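Local coordinates for protein extracellular sialidase/neuraminidase, putative (Aspergillus fumigatus, PDB 2XZI) that probably hydrolyses glycosidic bonds of terminal sialic acids as a six-bladed beta-propeller exo-sialidase, with a preference for KDN (deaminoneuraminic acid), at residues Pro10-Phe15 with Leu377-Asn382; Tyr347-Leu352 with Arg373-Ser378. All coordinates share one frame; numbering follows the deposited sequence.

Interaction 1 (Pro10-Phe15 with Leu377-Asn382); sequences PYHDEF and LSWILN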
ATOM      1  N   PRO A  10      -6.810   6.531 -24.856  1.00  9.56           N
ATOM      2  CA  PRO A  10      -6.683   6.732 -23.411  1.00  9.58           C
ATOM      3  C   PRO A  10      -7.920   6.220 -22.688  1.00  9.62           C
ATOM      4  O   PRO A  10      -9.046   6.367 -23.180  1.00 10.30           O
ATOM      5  CB  PRO A  10      -6.563   8.252 -23.260  1.00  9.81           C
ATOM      6  CG  PRO A  10      -6.248   8.762 -24.612  1.00 11.53           C
ATOM      7  CD  PRO A  10      -6.781   7.800 -25.603  1.00  9.74           C
ATOM      8  N   TYR A  11      -7.704   5.588 -21.542  1.00  9.24           N
ATOM      9  CA  TYR A  11      -8.786   5.041 -20.736  1.00  9.28           C
ATOM     10  C   TYR A  11      -8.577   5.473 -19.292  1.00  9.00           C
ATOM     11  O   TYR A  11      -7.476   5.367 -18.764  1.00  7.88           O
ATOM     12  CB  TYR A  11      -8.800   3.505 -20.850  1.00  9.58           C
ATOM     13  CG  TYR A  11      -9.863   2.797 -20.034  1.00 11.73           C
ATOM     14  CD1 TYR A  11      -9.762   2.719 -18.646  1.00 12.60           C
ATOM     15  CD2 TYR A  11     -10.927   2.154 -20.657  1.00 14.83           C
ATOM     16  CE1 TYR A  11     -10.721   2.065 -17.888  1.00 14.18           C
ATOM     17  CE2 TYR A  11     -11.892   1.490 -19.916  1.00 16.13           C
ATOM     18  CZ  TYR A  11     -11.776   1.442 -18.541  1.00 15.96           C
ATOM     19  OH  TYR A  11     -12.734   0.782 -17.814  1.00 16.61           O
ATOM     20  N   HIS A  12      -9.633   5.968 -18.662  1.00  8.39           N
ATOM     21  CA  HIS A  12      -9.618   6.131 -17.210  1.00  8.72           C
ATOM     22  C   HIS A  12     -11.025   6.049 -16.671  1.00  9.40           C
ATOM     23  O   HIS A  12     -11.988   6.500 -17.301  1.00  9.89           O
ATOM     24  CB  HIS A  12      -9.016   7.490 -16.815  1.00  9.03           C
ATOM     25  CG  HIS A  12      -9.920   8.645 -17.107  1.00  9.82           C
ATOM     26  ND1 HIS A  12     -10.818   9.132 -16.179  1.00 11.33           N
ATOM     27  CD2 HIS A  12     -10.074   9.406 -18.217  1.00 11.51           C
ATOM     28  CE1 HIS A  12     -11.489  10.139 -16.707  1.00 13.11           C
ATOM     29  NE2 HIS A  12     -11.055  10.329 -17.938  1.00 11.54           N
ATOM     30  N   ASP A  13     -11.141   5.483 -15.481  1.00  8.90           N
ATOM     31  CA  ASP A  13     -12.370   5.605 -14.696  0.50  8.70           C
ATOM     32  C   ASP A  13     -11.989   5.561 -13.225  1.00  8.55           C
ATOM     33  O   ASP A  13     -10.928   5.047 -12.856  1.00  7.29           O
ATOM     34  CB  ASP A  13     -13.403   4.525 -15.056  0.50  9.51           C
ATOM     35  CG  ASP A  13     -14.865   5.005 -14.898  0.50  8.19           C
ATOM     36  OD1 ASP A  13     -15.149   5.994 -14.188  0.50  5.65           O
ATOM     37  OD2 ASP A  13     -15.757   4.363 -15.497  0.50  9.95           O
ATOM     38  N   GLU A  14     -12.852   6.114 -12.391  1.00  8.17           N
ATOM     39  CA  GLU A  14     -12.508   6.311 -11.006  1.00  7.87           C
ATOM     40  C   GLU A  14     -13.764   6.459 -10.179  1.00  7.52           C
ATOM     41  O   GLU A  14     -14.760   7.044 -10.625  1.00  8.31           O
ATOM     42  CB  GLU A  14     -11.599   7.535 -10.870  1.00  7.94           C
ATOM     43  CG  GLU A  14     -12.140   8.823 -11.499  1.00  9.06           C
ATOM     44  CD  GLU A  14     -11.951   8.927 -13.010  1.00  9.71           C
ATOM     45  OE1 GLU A  14     -10.962   8.390 -13.557  1.00  9.72           O
ATOM     46  OE2 GLU A  14     -12.805   9.560 -13.658  1.00 11.79           O
ATOM     47  N   PHE A  15     -13.726   5.919  -8.970  1.00  6.40           N
ATOM     48  CA  PHE A  15     -14.838   6.028  -8.028  1.00  6.64           C
ATOM     49  C   PHE A  15     -14.384   5.666  -6.619  1.00  6.61           C
ATOM     50  O   PHE A  15     -13.410   4.936  -6.456  1.00  6.36           O
ATOM     51  CB  PHE A  15     -16.059   5.184  -8.474  1.00  6.54           C
ATOM     52  CG  PHE A  15     -15.754   3.743  -8.792  1.00  6.86           C
ATOM     53  CD1 PHE A  15     -15.818   2.754  -7.806  1.00  7.02           C
ATOM     54  CD2 PHE A  15     -15.463   3.369 -10.092  1.00  7.40           C
ATOM     55  CE1 PHE A  15     -15.557   1.411  -8.126  1.00  8.06           C
ATOM     56  CE2 PHE A  15     -15.187   2.043 -10.420  1.00  8.25           C
ATOM     57  CZ  PHE A  15     -15.228   1.058  -9.429  1.00  7.62           C
ATOM     58  N   LEU A 377      -1.771   2.975 -19.921  1.00  6.59           N
ATOM     59  CA  LEU A 377      -0.519   3.673 -20.185  1.00  7.03           C
ATOM     60  C   LEU A 377      -0.770   4.874 -21.081  1.00  6.71           C
ATOM     61  O   LEU A 377      -0.187   5.940 -20.872  1.00  6.47           O
ATOM     62  CB  LEU A 377       0.501   2.735 -20.824  1.00  7.54           C
ATOM     63  CG  LEU A 377       1.040   1.613 -19.945  1.00  7.04           C
ATOM     64  CD1 LEU A 377       1.849   0.684 -20.832  1.00  9.31           C
ATOM     65  CD2 LEU A 377       1.867   2.149 -18.770  1.00  8.73           C
ATOM     66  N   SER A 378      -1.651   4.707 -22.072  1.00  6.74           N
ATOM     67  CA  SER A 378      -2.006   5.811 -22.956  1.00  6.82           C
ATOM     68  C   SER A 378      -2.507   7.028 -22.190  1.00  6.90           C
ATOM     69  O   SER A 378      -2.149   8.145 -22.508  1.00  7.60           O
ATOM     70  CB  SER A 378      -3.088   5.391 -23.927  1.00  7.08           C
ATOM     71  OG  SER A 378      -3.458   6.512 -24.696  1.00  6.93           O
ATOM     72  N   TRP A 379      -3.322   6.801 -21.168  1.00  7.22           N
ATOM     73  CA  TRP A 379      -3.802   7.919 -20.367  1.00  7.38           C
ATOM     74  C   TRP A 379      -2.635   8.680 -19.724  1.00  7.39           C
ATOM     75  O   TRP A 379      -2.593   9.913 -19.767  1.00  7.35           O
ATOM     76  CB  TRP A 379      -4.834   7.480 -19.324  1.00  8.13           C
ATOM     77  CG  TRP A 379      -5.373   8.631 -18.555  1.00  7.40           C
ATOM     78  CD1 TRP A 379      -6.396   9.454 -18.922  1.00  7.44           C
ATOM     79  CD2 TRP A 379      -4.899   9.114 -17.296  1.00  6.99           C
ATOM     80  NE1 TRP A 379      -6.601  10.412 -17.961  1.00  7.74           N
ATOM     81  CE2 TRP A 379      -5.701  10.227 -16.946  1.00  7.38           C
ATOM     82  CE3 TRP A 379      -3.881   8.710 -16.415  1.00  7.01           C
ATOM     83  CZ2 TRP A 379      -5.512  10.947 -15.756  1.00  7.39           C
ATOM     84  CZ3 TRP A 379      -3.705   9.414 -15.223  1.00  7.14           C
ATOM     85  CH2 TRP A 379      -4.518  10.519 -14.906  1.00  7.14           C
ATOM     86  N   ILE A 380      -1.667   7.962 -19.162  1.00  6.97           N
ATOM     87  CA  ILE A 380      -0.516   8.627 -18.559  1.00  7.29           C
ATOM     88  C   ILE A 380       0.267   9.408 -19.608  1.00  7.48           C
ATOM     89  O   ILE A 380       0.604  10.578 -19.401  1.00  7.70           O
ATOM     90  CB  ILE A 380       0.449   7.629 -17.897  1.00  7.73           C
ATOM     91  CG1 ILE A 380      -0.274   6.788 -16.836  1.00  7.68           C
ATOM     92  CG2 ILE A 380       1.628   8.372 -17.260  1.00  7.03           C
ATOM     93  CD1 ILE A 380       0.593   5.661 -16.203  1.00  6.07           C
ATOM     94  N   LEU A 381       0.566   8.744 -20.723  1.00  7.66           N
ATOM     95  CA  LEU A 381       1.424   9.303 -21.786  1.00  8.46           C
ATOM     96  C   LEU A 381       0.831  10.488 -22.540  1.00  9.21           C
ATOM     97  O   LEU A 381       1.571  11.307 -23.076  1.00  9.81           O
ATOM     98  CB  LEU A 381       1.831   8.205 -22.771  1.00  8.14           C
ATOM     99  CG  LEU A 381       2.709   7.123 -22.151  1.00  9.28           C
ATOM    100  CD1 LEU A 381       2.733   5.896 -23.073  1.00 10.19           C
ATOM    101  CD2 LEU A 381       4.105   7.663 -21.857  1.00  9.83           C
ATOM    102  N   ASN A 382      -0.494  10.577 -22.574  1.00  8.71           N
ATOM    103  CA  ASN A 382      -1.177  11.689 -23.224  1.00  9.17           C
ATOM    104  C   ASN A 382      -1.470  12.855 -22.277  1.00  9.15           C
ATOM    105  O   ASN A 382      -2.218  13.776 -22.619  1.00  9.76           O
ATOM    106  CB  ASN A 382      -2.413  11.166 -23.960  1.00  9.28           C
ATOM    107  CG  ASN A 382      -2.028  10.448 -25.245  1.00 10.60           C
ATOM    108  OD1 ASN A 382      -1.570  11.077 -26.202  1.00 13.17           O
ATOM    109  ND2 ASN A 382      -2.192   9.125 -25.273  1.00  9.17           N
TER

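Interaction 2 (Tyr347-Leu352 with Arg373-Ser378); sequences YKIGAL and RRFNLS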
ATOM      1  N   TYR A 347      -5.152  -5.064 -18.947  1.00 10.50           N
ATOM      2  CA  TYR A 347      -4.098  -4.170 -19.453  1.00 10.96           C
ATOM      3  C   TYR A 347      -4.306  -2.728 -18.987  1.00 10.89           C
ATOM      4  O   TYR A 347      -4.112  -1.777 -19.744  1.00 11.27           O
ATOM      5  CB  TYR A 347      -3.992  -4.257 -20.986  1.00 11.68           C
ATOM      6  CG  TYR A 347      -3.904  -5.673 -21.509  1.00 14.47           C
ATOM      7  CD1 TYR A 347      -2.703  -6.374 -21.458  1.00 17.00           C
ATOM      8  CD2 TYR A 347      -5.020  -6.311 -22.052  1.00 15.24           C
ATOM      9  CE1 TYR A 347      -2.618  -7.684 -21.920  1.00 17.42           C
ATOM     10  CE2 TYR A 347      -4.942  -7.615 -22.518  1.00 18.47           C
ATOM     11  CZ  TYR A 347      -3.742  -8.290 -22.445  1.00 19.15           C
ATOM     12  OH  TYR A 347      -3.668  -9.583 -22.919  1.00 22.57           O
ATOM     13  N   LYS A 348      -4.718  -2.586 -17.732  1.00 10.02           N
ATOM     14  CA  LYS A 348      -4.777  -1.281 -17.078  1.00  8.68           C
ATOM     15  C   LYS A 348      -3.920  -1.310 -15.826  1.00  8.13           C
ATOM     16  O   LYS A 348      -3.484  -2.374 -15.357  1.00  9.03           O
ATOM     17  CB  LYS A 348      -6.204  -0.882 -16.670  1.00  9.66           C
ATOM     18  CG  LYS A 348      -7.302  -1.077 -17.694  1.00 10.30           C
ATOM     19  CD  LYS A 348      -7.170  -0.159 -18.867  1.00 13.19           C
ATOM     20  CE  LYS A 348      -8.408  -0.259 -19.753  1.00 13.19           C
ATOM     21  NZ  LYS A 348      -8.598  -1.538 -20.501  1.00 14.56           N
ATOM     22  N   ILE A 349      -3.654  -0.119 -15.312  1.00  7.45           N
ATOM     23  CA  ILE A 349      -3.136   0.052 -13.970  1.00  7.19           C
ATOM     24  C   ILE A 349      -4.339   0.321 -13.038  1.00  6.90           C
ATOM     25  O   ILE A 349      -5.220   1.139 -13.325  1.00  6.95           O
ATOM     26  CB  ILE A 349      -2.094   1.197 -13.917  1.00  7.75           C
ATOM     27  CG1 ILE A 349      -0.846   0.834 -14.758  1.00  9.79           C
ATOM     28  CG2 ILE A 349      -1.667   1.494 -12.483  1.00  8.37           C
ATOM     29  CD1 ILE A 349       0.034   2.006 -15.092  1.00 11.83           C
ATOM     30  N   GLY A 350      -4.406  -0.417 -11.945  1.00  6.69           N
ATOM     31  CA  GLY A 350      -5.414  -0.188 -10.934  1.00  6.61           C
ATOM     32  C   GLY A 350      -4.733   0.395  -9.726  1.00  6.34           C
ATOM     33  O   GLY A 350      -3.754  -0.157  -9.244  1.00  7.32           O
ATOM     34  N   ALA A 351      -5.238   1.527  -9.253  1.00  5.76           N
ATOM     35  CA  ALA A 351      -4.636   2.237  -8.140  1.00  5.28           C
ATOM     36  C   ALA A 351      -5.666   2.560  -7.069  1.00  5.70           C
ATOM     37  O   ALA A 351      -6.770   3.011  -7.377  1.00  7.80           O
ATOM     38  CB  ALA A 351      -3.957   3.511  -8.630  1.00  5.46           C
ATOM     39  N   LEU A 352      -5.286   2.337  -5.817  1.00  4.75           N
ATOM     40  CA  LEU A 352      -6.024   2.847  -4.668  1.00  4.51           C
ATOM     41  C   LEU A 352      -5.321   4.087  -4.183  1.00  5.36           C
ATOM     42  O   LEU A 352      -4.098   4.101  -4.091  1.00  5.51           O
ATOM     43  CB  LEU A 352      -6.067   1.808  -3.544  1.00  4.18           C
ATOM     44  CG  LEU A 352      -6.892   0.561  -3.783  1.00  5.25           C
ATOM     45  CD1 LEU A 352      -6.707  -0.405  -2.638  1.00  5.83           C
ATOM     46  CD2 LEU A 352      -8.402   0.878  -3.983  1.00  5.68           C
ATOM     47  N   ARG A 373      -8.980   3.704  -8.911  1.00  5.17           N
ATOM     48  CA  ARG A 373      -8.779   4.240 -10.245  1.00  5.29           C
ATOM     49  C   ARG A 373      -8.304   3.130 -11.142  1.00  5.73           C
ATOM     50  O   ARG A 373      -7.510   2.263 -10.709  1.00  5.86           O
ATOM     51  CB  ARG A 373      -7.702   5.299 -10.242  1.00  5.48           C
ATOM     52  CG  ARG A 373      -8.050   6.552  -9.497  1.00  5.78           C
ATOM     53  CD  ARG A 373      -6.933   7.590  -9.606  1.00  7.22           C
ATOM     54  NE  ARG A 373      -7.430   8.897  -9.192  1.00  6.55           N
ATOM     55  CZ  ARG A 373      -8.141   9.706  -9.973  1.00  7.30           C
ATOM     56  NH1 ARG A 373      -8.435   9.359 -11.221  1.00  9.75           N
ATOM     57  NH2 ARG A 373      -8.569  10.870  -9.497  1.00 10.29           N
ATOM     58  N   ARG A 374      -8.778   3.162 -12.388  1.00  5.83           N
ATOM     59  CA  ARG A 374      -8.188   2.390 -13.474  1.00  6.08           C
ATOM     60  C   ARG A 374      -7.777   3.356 -14.561  1.00  6.49           C
ATOM     61  O   ARG A 374      -8.545   4.259 -14.911  1.00  7.22           O
ATOM     62  CB  ARG A 374      -9.184   1.378 -14.023  1.00  6.88           C
ATOM     63  CG  ARG A 374      -9.463   0.243 -13.073  1.00  7.67           C
ATOM     64  CD  ARG A 374     -10.814  -0.461 -13.305  1.00  9.18           C
ATOM     65  NE  ARG A 374     -11.166  -0.582 -14.718  1.00  9.27           N
ATOM     66  CZ  ARG A 374     -10.689  -1.513 -15.543  1.00  9.36           C
ATOM     67  NH1 ARG A 374      -9.849  -2.442 -15.097  1.00 10.31           N
ATOM     68  NH2 ARG A 374     -11.037  -1.489 -16.830  1.00 12.34           N
ATOM     69  N   PHE A 375      -6.589   3.164 -15.122  1.00  5.98           N
ATOM     70  CA  PHE A 375      -6.170   3.949 -16.277  1.00  6.00           C
ATOM     71  C   PHE A 375      -5.160   3.147 -17.050  1.00  6.33           C
ATOM     72  O   PHE A 375      -4.503   2.271 -16.491  1.00  6.63           O
ATOM     73  CB  PHE A 375      -5.591   5.313 -15.850  1.00  5.58           C
ATOM     74  CG  PHE A 375      -4.605   5.245 -14.711  1.00  5.78           C
ATOM     75  CD1 PHE A 375      -3.286   4.937 -14.946  1.00  6.23           C
ATOM     76  CD2 PHE A 375      -4.999   5.524 -13.406  1.00  6.59           C
ATOM     77  CE1 PHE A 375      -2.373   4.885 -13.907  1.00  6.58           C
ATOM     78  CE2 PHE A 375      -4.086   5.477 -12.363  1.00  6.53           C
ATOM     79  CZ  PHE A 375      -2.764   5.160 -12.627  1.00  7.27           C
ATOM     80  N   ASN A 376      -5.051   3.405 -18.347  1.00  6.34           N
ATOM     81  CA  ASN A 376      -4.031   2.736 -19.134  1.00  6.46           C
ATOM     82  C   ASN A 376      -2.789   3.587 -19.330  1.00  6.44           C
ATOM     83  O   ASN A 376      -2.729   4.747 -18.915  1.00  6.02           O
ATOM     84  CB  ASN A 376      -4.581   2.199 -20.460  1.00  6.74           C
ATOM     85  CG  ASN A 376      -5.133   3.282 -21.377  1.00  6.51           C
ATOM     86  OD1 ASN A 376      -5.122   4.484 -21.066  1.00  7.55           O
ATOM     87  ND2 ASN A 376      -5.636   2.846 -22.519  1.00  8.44           N
ATOM     88  N   LEU A 377      -1.771   2.975 -19.921  1.00  6.59           N
ATOM     89  CA  LEU A 377      -0.519   3.673 -20.185  1.00  7.03           C
ATOM     90  C   LEU A 377      -0.770   4.874 -21.081  1.00  6.71           C
ATOM     91  O   LEU A 377      -0.187   5.940 -20.872  1.00  6.47           O
ATOM     92  CB  LEU A 377       0.501   2.735 -20.824  1.00  7.54           C
ATOM     93  CG  LEU A 377       1.040   1.613 -19.945  1.00  7.04           C
ATOM     94  CD1 LEU A 377       1.849   0.684 -20.832  1.00  9.31           C
ATOM     95  CD2 LEU A 377       1.867   2.149 -18.770  1.00  8.73           C
ATOM     96  N   SER A 378      -1.651   4.707 -22.072  1.00  6.74           N
ATOM     97  CA  SER A 378      -2.006   5.811 -22.956  1.00  6.82           C
ATOM     98  C   SER A 378      -2.507   7.028 -22.190  1.00  6.90           C
ATOM     99  O   SER A 378      -2.149   8.145 -22.508  1.00  7.60           O
ATOM    100  CB  SER A 378      -3.088   5.391 -23.927  1.00  7.08           C
ATOM    101  OG  SER A 378      -3.458   6.512 -24.696  1.00  6.93           O
TER
HETATM  102  O   HOH W   1      -2.071   0.084 -19.540  1.00 19.00           O

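Interaction 1 (Pro10-Phe15 with Leu377-Asn382)
H12 lays its CB over one face of the W379 indole, a CH-pi contact with CB 4.0 Å from the centroid of the five-membered ring. W379 CG, anti to its backbone N (chi1 -177°), sets the ring beside 10-15, and W379 CB touches Y11 O (3.4 Å). The imidazole is turned obliquely to the indole, with planes at 48°, and H12 CD2 comes within 3.6 Å of W379 NE1. On the carboxylate side, H12 ND1 gives a straight bond to the syn lone pair of E14 OE1 (2.7 Å), in the imidazole plane. This bond probably fixes the ring's rotation.

The P10 ring packs on the first turn of helix 377-381. P10 CG touches S378 OG at 3.6 Å, and P10 CB meets W379 CB at 4.4 Å.

At the helix end, N382 ND2 folds back to S378 O (2.9 Å). N382 N reaches the same oxygen from the opposite face of its carbonyl plane.

No hydrogen bond joins the two segments directly. The N-terminal segment leading into strand 12-18 therefore meets the C-terminal helix through apolar and aromatic packing, while S378 OG bonds to A8 O and N382 ND2 to K6 O.

Interaction 2 (Tyr347-Leu352 with Arg373-Ser378)
I349 and F375 form a backbone pair with two hydrogen bonds, I349 N to F375 O (2.8 Å) and F375 N to I349 O (3.0 Å). A351 and R373 form the next hydrogen-bonded pair. Between them G350 and R374 make a non-hydrogen-bonded pair. Here R374 CA points a C-H at I349 O, and G350 CA does the same to R373 O, at 3.2 Å.

Apolar contacts gather on the face that carries I349, A351 and F375. R373 shares this face, its guanidinium leading away to E335. F375 CG sits between its backbone N and carbonyl carbon (chi1 46°), and one face of the ring lies against I349 O. F375 CE1 touches I349 CB at 3.7 Å, and I349 CG2 also meets this end of the ring. A351 CB reaches F375 CE2 at 4.2 Å. I349 CD1 meets L377 CD2, the two side chains crossing at about a right angle. I292 and Y283 of the neighbouring sheet touch both I349 and L377.

The pairing is a beta hairpin, strands 349-356 and 368-375, within a four-stranded antiparallel sheet of the propeller. Strands 12-18 and 334-343 complete that sheet.

R374 lies on the other face, with K348 and N376 near the strand ends. K348 CG sits over one face of the R374 guanidinium, 3.9 Å from NH2. The like charges come close, K348 NZ 4.4 Å from R374 NH2, and D346 probably offsets them: its carboxylate pairs with R374 and its carbonyl O accepts from K348 NZ. K348 CD runs beside N376 CB, the two side chains pointing the same way. N376 OD1 caps the helix by accepting from W379 N and also accepts from Y11 N. A water donates to Y347 O and accepts from L377 N.

From the N terminus, strand 12-18 is met first. Interaction 1 closes a loop of some 360 residues by bringing 10-15 against helix 377-381 near the C terminus. Interaction 2 closes a short loop of 20 residues, the hairpin of strands 349-356 and 368-375. That loop lies within the span of interaction 1, and the two share L377 and S378. Strand 12-18 pairs with strand 368-375, so one four-stranded sheet holds chain from both ends. This is the usual closure of a propeller ring. N376 OD1 joins the contacts by accepting from Y11 N, and D13 O accepts from R374 N.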